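Local atomic coordinates of dioxygenase (PDB entry 5V2D), a protein that probably uses a bound iron ion and molecular oxygen to split the central double bond of lignin-derived stilbenes. Residues 26-40 / 68-80. Sequence-based numbering, arbitrary orientation.
Sequences PQTPEFSGALYKPSR and DPQYPPMLGTDIF
Phe31 enters the bend of segment 68-80 with its far edge: CE1 meets Pro69 CG near the ring plane at 3.8 Å, and CZ lies 3.8 Å from Pro73 CD, while Pro26 CD rests on one ring face and also touches Pro73. Beside this tight apolar cluster, Tyr36 sets its CD1-CE1 edge over a face of Phe80 in an edge-to-face pair, planes 72° apart. Asp68 carries the polar end. A first torsion of -163°, which turns CG away from its own N, aims the carboxylate at two successive amides: OD2 accepts Ser39 N through its syn lone pair at 2.9 Å, and OD1 takes Arg40 N from above the carboxylate plane. Replacing Asp68 with alanine is likely to strip both amides of this acceptor and Arg101 of its salt bridge to OD1. Arg40 NH1 gives a 2.8 Å hydrogen bond to Gln70 O, which lies near the guanidinium plane. Packing is looser toward solvent, where water 1 bridges Thr28 OG1 and Asp78 N and water 2 binds only weakly to Glu30 and Asp78. The contact thus joins segment 26-40, with its short helix 33-36, to the loop between strands 60-67 and 85-93; strand 96-103 and helix 107-115 pack against its Arg40/Gln70 end.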
ATOM      1  N   PRO A  26     -13.814  -3.082  19.597  1.00 27.89           N
ATOM      2  CA  PRO A  26     -14.520  -4.299  19.231  1.00 29.91           C
ATOM      3  C   PRO A  26     -13.598  -5.530  19.372  1.00 30.94           C
ATOM      4  O   PRO A  26     -12.385  -5.424  19.275  1.00 28.54           O
ATOM      5  CB  PRO A  26     -14.776  -4.115  17.725  1.00 30.90           C
ATOM      6  CG  PRO A  26     -14.538  -2.660  17.439  1.00 31.20           C
ATOM      7  CD  PRO A  26     -13.553  -2.199  18.435  1.00 27.98           C
ATOM      8  N   GLN A  27     -14.210  -6.685  19.523  1.00 31.95           N
ATOM      9  CA  GLN A  27     -13.516  -7.955  19.707  1.00 36.71           C
ATOM     10  C   GLN A  27     -13.578  -8.728  18.389  1.00 38.12           C
ATOM     11  O   GLN A  27     -13.789  -9.906  18.353  1.00 47.51           O
ATOM     12  CB  GLN A  27     -14.167  -8.725  20.848  1.00 40.29           C
ATOM     13  CG  GLN A  27     -13.858  -8.067  22.171  1.00 47.77           C
ATOM     14  CD  GLN A  27     -14.342  -8.907  23.342  1.00 54.33           C
ATOM     15  OE1 GLN A  27     -15.406  -8.674  23.830  1.00 63.27           O
ATOM     16  NE2 GLN A  27     -13.584  -9.937  23.721  1.00 57.16           N
ATOM     17  N   THR A  28     -13.511  -8.023  17.307  1.00 33.02           N
ATOM     18  CA  THR A  28     -13.518  -8.570  15.999  1.00 32.29           C
ATOM     19  C   THR A  28     -12.081  -8.864  15.512  1.00 29.90           C
ATOM     20  O   THR A  28     -11.089  -8.409  16.095  1.00 28.89           O
ATOM     21  CB  THR A  28     -14.199  -7.590  15.016  1.00 33.89           C
ATOM     22  OG1 THR A  28     -13.571  -6.337  15.153  1.00 31.23           O
ATOM     23  CG2 THR A  28     -15.638  -7.388  15.470  1.00 36.53           C
ATOM     24  N   PRO A  29     -11.969  -9.597  14.395  1.00 31.04           N
ATOM     25  CA  PRO A  29     -10.640  -9.930  13.872  1.00 31.68           C
ATOM     26  C   PRO A  29      -9.773  -8.691  13.512  1.00 30.97           C
ATOM     27  O   PRO A  29      -8.577  -8.735  13.647  1.00 30.84           O
ATOM     28  CB  PRO A  29     -10.962 -10.744  12.623  1.00 32.00           C
ATOM     29  CG  PRO A  29     -12.303 -11.427  12.956  1.00 34.36           C
ATOM     30  CD  PRO A  29     -13.042 -10.346  13.699  1.00 32.36           C
ATOM     31  N   GLU A  30     -10.416  -7.595  13.118  1.00 30.74           N
ATOM     32  CA  GLU A  30      -9.776  -6.365  12.702  1.00 30.69           C
ATOM     33  C   GLU A  30      -9.190  -5.637  13.860  1.00 28.00           C
ATOM     34  O   GLU A  30      -8.512  -4.646  13.665  1.00 28.44           O
ATOM     35  CB  GLU A  30     -10.767  -5.421  12.008  1.00 33.33           C
ATOM     36  CG  GLU A  30     -11.371  -5.946  10.736  1.00 35.23           C
ATOM     37  CD  GLU A  30     -12.568  -6.908  10.921  1.00 39.19           C
ATOM     38  OE1 GLU A  30     -13.045  -7.359   9.872  1.00 43.95           O
ATOM     39  OE2 GLU A  30     -13.083  -7.206  12.013  1.00 36.34           O
ATOM     40  N   PHE A  31      -9.540  -6.061  15.079  1.00 27.00           N
ATOM     41  CA  PHE A  31      -8.974  -5.509  16.300  1.00 27.67           C
ATOM     42  C   PHE A  31      -8.278  -6.518  17.201  1.00 26.85           C
ATOM     43  O   PHE A  31      -7.967  -6.197  18.294  1.00 24.84           O
ATOM     44  CB  PHE A  31     -10.023  -4.658  17.063  1.00 27.33           C
ATOM     45  CG  PHE A  31     -10.470  -3.453  16.309  1.00 27.65           C
ATOM     46  CD1 PHE A  31      -9.808  -2.245  16.438  1.00 27.43           C
ATOM     47  CD2 PHE A  31     -11.496  -3.525  15.423  1.00 26.71           C
ATOM     48  CE1 PHE A  31     -10.176  -1.121  15.618  1.00 30.06           C
ATOM     49  CE2 PHE A  31     -11.912  -2.417  14.665  1.00 27.65           C
ATOM     50  CZ  PHE A  31     -11.254  -1.233  14.735  1.00 27.78           C
ATOM     51  N   SER A  32      -7.973  -7.695  16.697  1.00 26.76           N
ATOM     52  CA  SER A  32      -7.502  -8.796  17.515  1.00 30.27           C
ATOM     53  C   SER A  32      -6.201  -9.423  16.999  1.00 32.13           C
ATOM     54  O   SER A  32      -5.846  -9.260  15.836  1.00 28.74           O
ATOM     55  CB  SER A  32      -8.549  -9.930  17.493  1.00 33.60           C
ATOM     56  OG  SER A  32      -9.782  -9.445  17.927  1.00 32.49           O
ATOM     57  N   GLY A  33      -5.502 -10.123  17.945  1.00 30.98           N
ATOM     58  CA  GLY A  33      -4.352 -10.877  17.565  1.00 31.00           C
ATOM     59  C   GLY A  33      -3.126  -9.987  17.401  1.00 30.20           C
ATOM     60  O   GLY A  33      -3.211  -8.754  17.538  1.00 28.30           O
ATOM     61  N   ALA A  34      -2.000 -10.601  17.114  1.00 28.49           N
ATOM     62  CA  ALA A  34      -0.746  -9.866  17.011  1.00 30.55           C
ATOM     63  C   ALA A  34      -0.758  -8.871  15.870  1.00 28.88           C
ATOM     64  O   ALA A  34      -0.214  -7.783  15.996  1.00 29.45           O
ATOM     65  CB  ALA A  34       0.400 -10.836  16.804  1.00 32.88           C
ATOM     66  N   LEU A  35      -1.380  -9.201  14.783  1.00 25.83           N
ATOM     67  CA  LEU A  35      -1.378  -8.295  13.630  1.00 25.70           C
ATOM     68  C   LEU A  35      -2.310  -7.039  13.865  1.00 24.72           C
ATOM     69  O   LEU A  35      -1.923  -5.948  13.459  1.00 25.60           O
ATOM     70  CB  LEU A  35      -1.831  -9.010  12.396  1.00 28.37           C
ATOM     71  CG  LEU A  35      -0.683  -9.490  11.499  1.00 31.73           C
ATOM     72  CD1 LEU A  35       0.460 -10.095  12.186  1.00 30.57           C
ATOM     73  CD2 LEU A  35      -1.112 -10.225  10.280  1.00 31.93           C
ATOM     74  N   TYR A  36      -3.485  -7.235  14.432  1.00 22.61           N
ATOM     75  CA  TYR A  36      -4.514  -6.188  14.397  1.00 25.51           C
ATOM     76  C   TYR A  36      -4.940  -5.589  15.715  1.00 26.98           C
ATOM     77  O   TYR A  36      -5.676  -4.612  15.744  1.00 25.23           O
ATOM     78  CB  TYR A  36      -5.742  -6.633  13.544  1.00 24.27           C
ATOM     79  CG  TYR A  36      -5.318  -6.957  12.128  1.00 25.35           C
ATOM     80  CD1 TYR A  36      -4.880  -5.938  11.250  1.00 24.73           C
ATOM     81  CD2 TYR A  36      -5.298  -8.272  11.651  1.00 26.65           C
ATOM     82  CE1 TYR A  36      -4.439  -6.207   9.999  1.00 24.95           C
ATOM     83  CE2 TYR A  36      -4.858  -8.543  10.349  1.00 27.45           C
ATOM     84  CZ  TYR A  36      -4.387  -7.517   9.557  1.00 26.79           C
ATOM     85  OH  TYR A  36      -3.942  -7.750   8.294  1.00 27.29           O
ATOM     86  N   LYS A  37      -4.414  -6.082  16.829  1.00 25.58           N
ATOM     87  CA  LYS A  37      -4.678  -5.432  18.037  1.00 28.60           C
ATOM     88  C   LYS A  37      -4.118  -3.999  17.952  1.00 27.88           C
ATOM     89  O   LYS A  37      -3.030  -3.772  17.426  1.00 25.80           O
ATOM     90  CB  LYS A  37      -4.054  -6.185  19.188  1.00 32.15           C
ATOM     91  CG  LYS A  37      -4.287  -5.657  20.551  1.00 42.40           C
ATOM     92  CD  LYS A  37      -3.508  -6.523  21.603  1.00 50.79           C
ATOM     93  CE  LYS A  37      -3.874  -8.016  21.614  1.00 55.66           C
ATOM     94  NZ  LYS A  37      -2.842  -8.748  22.422  1.00 56.35           N
ATOM     95  N   PRO A  38      -4.849  -3.044  18.494  1.00 26.61           N
ATOM     96  CA  PRO A  38      -4.360  -1.625  18.417  1.00 28.18           C
ATOM     97  C   PRO A  38      -3.067  -1.474  19.172  1.00 26.21           C
ATOM     98  O   PRO A  38      -2.837  -2.200  20.141  1.00 24.90           O
ATOM     99  CB  PRO A  38      -5.460  -0.877  19.194  1.00 31.48           C
ATOM    100  CG  PRO A  38      -6.727  -1.763  18.950  1.00 34.78           C
ATOM    101  CD  PRO A  38      -6.153  -3.138  19.199  1.00 31.45           C
ATOM    102  N   SER A  39      -2.206  -0.588  18.713  1.00 26.28           N
ATOM    103  CA  SER A  39      -0.927  -0.301  19.424  1.00 25.82           C
ATOM    104  C   SER A  39      -0.993   1.100  20.007  1.00 23.98           C
ATOM    105  O   SER A  39      -1.035   1.273  21.216  1.00 23.61           O
ATOM    106  CB  SER A  39       0.248  -0.428  18.454  1.00 26.70           C
ATOM    107  OG  SER A  39       1.410   0.147  18.947  1.00 25.61           O
ATOM    108  N   ARG A  40      -1.002   2.084  19.121  1.00 22.06           N
ATOM    109  CA  ARG A  40      -1.191   3.514  19.456  1.00 23.66           C
ATOM    110  C   ARG A  40       0.041   4.048  20.142  1.00 22.33           C
ATOM    111  O   ARG A  40      -0.002   5.084  20.762  1.00 21.66           O
ATOM    112  CB  ARG A  40      -2.451   3.728  20.277  1.00 23.61           C
ATOM    113  CG  ARG A  40      -3.699   3.024  19.636  1.00 23.87           C
ATOM    114  CD  ARG A  40      -4.947   3.522  20.404  1.00 25.07           C
ATOM    115  NE  ARG A  40      -5.045   2.869  21.699  1.00 24.25           N
ATOM    116  CZ  ARG A  40      -6.011   3.088  22.552  1.00 26.26           C
ATOM    117  NH1 ARG A  40      -7.009   3.992  22.297  1.00 25.64           N
ATOM    118  NH2 ARG A  40      -6.043   2.439  23.679  1.00 28.50           N
ATOM    119  N   ASP A  68      -3.500   2.684  12.560  1.00 20.36           N
ATOM    120  CA  ASP A  68      -3.415   2.362  13.972  1.00 22.86           C
ATOM    121  C   ASP A  68      -4.428   3.279  14.727  1.00 22.53           C
ATOM    122  O   ASP A  68      -4.093   4.390  15.139  1.00 24.43           O
ATOM    123  CB  ASP A  68      -2.001   2.556  14.472  1.00 22.64           C
ATOM    124  CG  ASP A  68      -1.723   1.843  15.820  1.00 24.46           C
ATOM    125  OD1 ASP A  68      -0.544   1.878  16.229  1.00 25.33           O
ATOM    126  OD2 ASP A  68      -2.637   1.183  16.445  1.00 25.38           O
ATOM    127  N   PRO A  69      -5.668   2.860  14.843  1.00 23.86           N
ATOM    128  CA  PRO A  69      -6.753   3.822  15.278  1.00 23.58           C
ATOM    129  C   PRO A  69      -6.539   4.366  16.618  1.00 24.79           C
ATOM    130  O   PRO A  69      -6.299   3.639  17.559  1.00 22.55           O
ATOM    131  CB  PRO A  69      -8.061   3.032  15.219  1.00 27.04           C
ATOM    132  CG  PRO A  69      -7.649   1.663  14.942  1.00 29.16           C
ATOM    133  CD  PRO A  69      -6.178   1.508  14.602  1.00 26.07           C
ATOM    134  N   GLN A  70      -6.595   5.710  16.734  1.00 23.97           N
ATOM    135  CA  GLN A  70      -6.359   6.362  17.979  1.00 23.40           C
ATOM    136  C   GLN A  70      -7.446   6.006  18.978  1.00 23.94           C
ATOM    137  O   GLN A  70      -7.152   5.866  20.171  1.00 24.34           O
ATOM    138  CB  GLN A  70      -6.342   7.874  17.807  1.00 24.68           C
ATOM    139  CG  GLN A  70      -6.213   8.693  19.086  1.00 24.17           C
ATOM    140  CD  GLN A  70      -4.839   8.647  19.652  1.00 23.96           C
ATOM    141  OE1 GLN A  70      -4.053   9.552  19.439  1.00 23.86           O
ATOM    142  NE2 GLN A  70      -4.534   7.538  20.401  1.00 22.23           N
ATOM    143  N   TYR A  71      -8.675   5.896  18.522  1.00 22.21           N
ATOM    144  CA  TYR A  71      -9.795   5.516  19.398  1.00 23.56           C
ATOM    145  C   TYR A  71     -10.613   4.344  18.891  1.00 22.02           C
ATOM    146  O   TYR A  71     -10.670   4.104  17.679  1.00 23.15           O
ATOM    147  CB  TYR A  71     -10.760   6.714  19.529  1.00 21.98           C
ATOM    148  CG  TYR A  71     -10.200   7.873  20.327  1.00 22.16           C
ATOM    149  CD1 TYR A  71     -10.089   7.834  21.687  1.00 21.85           C
ATOM    150  CD2 TYR A  71      -9.714   9.010  19.663  1.00 22.78           C
ATOM    151  CE1 TYR A  71      -9.558   8.888  22.414  1.00 22.77           C
ATOM    152  CE2 TYR A  71      -9.142  10.066  20.353  1.00 22.56           C
ATOM    153  CZ  TYR A  71      -9.072  10.024  21.735  1.00 22.43           C
ATOM    154  OH  TYR A  71      -8.546  11.118  22.364  1.00 22.51           O
ATOM    155  N   PRO A  72     -11.332   3.680  19.757  1.00 24.62           N
ATOM    156  CA  PRO A  72     -12.295   2.704  19.244  1.00 25.38           C
ATOM    157  C   PRO A  72     -13.318   3.330  18.307  1.00 26.27           C
ATOM    158  O   PRO A  72     -13.799   4.446  18.584  1.00 25.80           O
ATOM    159  CB  PRO A  72     -13.028   2.172  20.501  1.00 28.08           C
ATOM    160  CG  PRO A  72     -12.151   2.529  21.628  1.00 30.40           C
ATOM    161  CD  PRO A  72     -11.369   3.825  21.217  1.00 27.20           C
ATOM    162  N   PRO A  73     -13.662   2.659  17.208  1.00 26.68           N
ATOM    163  CA  PRO A  73     -14.524   3.337  16.225  1.00 26.22           C
ATOM    164  C   PRO A  73     -15.914   3.636  16.806  1.00 28.49           C
ATOM    165  O   PRO A  73     -16.505   2.800  17.541  1.00 29.46           O
ATOM    166  CB  PRO A  73     -14.611   2.348  15.095  1.00 27.40           C
ATOM    167  CG  PRO A  73     -14.274   0.988  15.771  1.00 27.46           C
ATOM    168  CD  PRO A  73     -13.178   1.376  16.702  1.00 26.37           C
ATOM    169  N   MET A  74     -16.408   4.821  16.493  1.00 29.78           N
ATOM    170  CA  MET A  74     -17.704   5.334  16.996  1.00 31.15           C
ATOM    171  C   MET A  74     -18.844   4.292  16.712  1.00 30.00           C
ATOM    172  O   MET A  74     -19.707   4.114  17.509  1.00 27.98           O
ATOM    173  CB  MET A  74     -17.983   6.573  16.130  1.00 34.08           C
ATOM    174  CG  MET A  74     -19.279   7.268  16.417  1.00 41.51           C
ATOM    175  SD  MET A  74     -19.155   8.658  15.298  1.00 39.97           S
ATOM    176  CE  MET A  74     -19.651   8.059  13.771  1.00 37.64           C
ATOM    177  N   LEU A  75     -18.839   3.652  15.554  1.00 29.78           N
ATOM    178  CA  LEU A  75     -19.878   2.674  15.212  1.00 31.93           C
ATOM    179  C   LEU A  75     -19.710   1.259  15.801  1.00 32.75           C
ATOM    180  O   LEU A  75     -20.509   0.397  15.538  1.00 33.07           O
ATOM    181  CB  LEU A  75     -20.037   2.587  13.695  1.00 31.55           C
ATOM    182  CG  LEU A  75     -20.468   3.892  13.045  1.00 31.99           C
ATOM    183  CD1 LEU A  75     -20.523   3.757  11.499  1.00 33.81           C
ATOM    184  CD2 LEU A  75     -21.811   4.416  13.600  1.00 35.63           C
ATOM    185  N   GLY A  76     -18.634   1.004  16.551  1.00 34.39           N
ATOM    186  CA  GLY A  76     -18.464  -0.278  17.177  1.00 33.42           C
ATOM    187  C   GLY A  76     -17.938  -1.322  16.255  1.00 31.67           C
ATOM    188  O   GLY A  76     -17.834  -2.481  16.692  1.00 29.16           O
ATOM    189  N   THR A  77     -17.584  -0.926  15.025  1.00 30.80           N
ATOM    190  CA  THR A  77     -16.984  -1.820  14.093  1.00 30.87           C
ATOM    191  C   THR A  77     -16.178  -0.983  13.077  1.00 31.87           C
ATOM    192  O   THR A  77     -16.500   0.189  12.859  1.00 28.81           O
ATOM    193  CB  THR A  77     -18.098  -2.590  13.367  1.00 33.96           C
ATOM    194  OG1 THR A  77     -17.468  -3.575  12.572  1.00 38.96           O
ATOM    195  CG2 THR A  77     -18.961  -1.694  12.435  1.00 35.80           C
ATOM    196  N   ASP A  78     -15.152  -1.561  12.433  1.00 28.87           N
ATOM    197  CA  ASP A  78     -14.429  -0.853  11.397  1.00 28.42           C
ATOM    198  C   ASP A  78     -13.501  -1.759  10.668  1.00 27.57           C
ATOM    199  O   ASP A  78     -13.402  -2.933  11.006  1.00 28.73           O
ATOM    200  CB  ASP A  78     -13.682   0.348  11.987  1.00 28.45           C
ATOM    201  CG  ASP A  78     -13.502   1.529  10.974  1.00 30.37           C
ATOM    202  OD1 ASP A  78     -13.915   1.472   9.733  1.00 29.25           O
ATOM    203  OD2 ASP A  78     -12.905   2.531  11.528  1.00 31.65           O
ATOM    204  N   ILE A  79     -12.850  -1.243   9.633  1.00 26.59           N
ATOM    205  CA  ILE A  79     -11.968  -2.050   8.790  1.00 26.16           C
ATOM    206  C   ILE A  79     -10.545  -1.558   8.997  1.00 27.58           C
ATOM    207  O   ILE A  79     -10.307  -0.371   9.447  1.00 25.80           O
ATOM    208  CB  ILE A  79     -12.394  -2.065   7.333  1.00 26.27           C
ATOM    209  CG1 ILE A  79     -12.171  -0.697   6.667  1.00 26.16           C
ATOM    210  CG2 ILE A  79     -13.853  -2.569   7.241  1.00 29.24           C
ATOM    211  CD1 ILE A  79     -12.411  -0.670   5.198  1.00 26.46           C
ATOM    212  N   PHE A  80      -9.596  -2.446   8.713  1.00 24.29           N
ATOM    213  CA  PHE A  80      -8.171  -2.115   8.949  1.00 23.42           C
ATOM    214  C   PHE A  80      -7.733  -0.906   8.176  1.00 21.27           C
ATOM    215  O   PHE A  80      -7.006  -0.057   8.706  1.00 22.42           O
ATOM    216  CB  PHE A  80      -7.318  -3.338   8.536  1.00 24.39           C
ATOM    217  CG  PHE A  80      -5.836  -3.072   8.505  1.00 22.33           C
ATOM    218  CD1 PHE A  80      -5.162  -3.185   7.345  1.00 22.90           C
ATOM    219  CD2 PHE A  80      -5.173  -2.787   9.639  1.00 22.68           C
ATOM    220  CE1 PHE A  80      -3.765  -3.010   7.280  1.00 22.95           C
ATOM    221  CE2 PHE A  80      -3.801  -2.550   9.607  1.00 23.88           C
ATOM    222  CZ  PHE A  80      -3.106  -2.682   8.406  1.00 23.80           C
TER
HETATM  223  O   HOH W   1     -14.640  -4.509  13.477  1.00 28.89           O
HETATM  224  O   HOH W   2     -15.423  -5.106   9.387  1.00 42.75           O
HETATM  225  O   HOH W   3      -1.587   7.316  21.171  1.00 20.51           O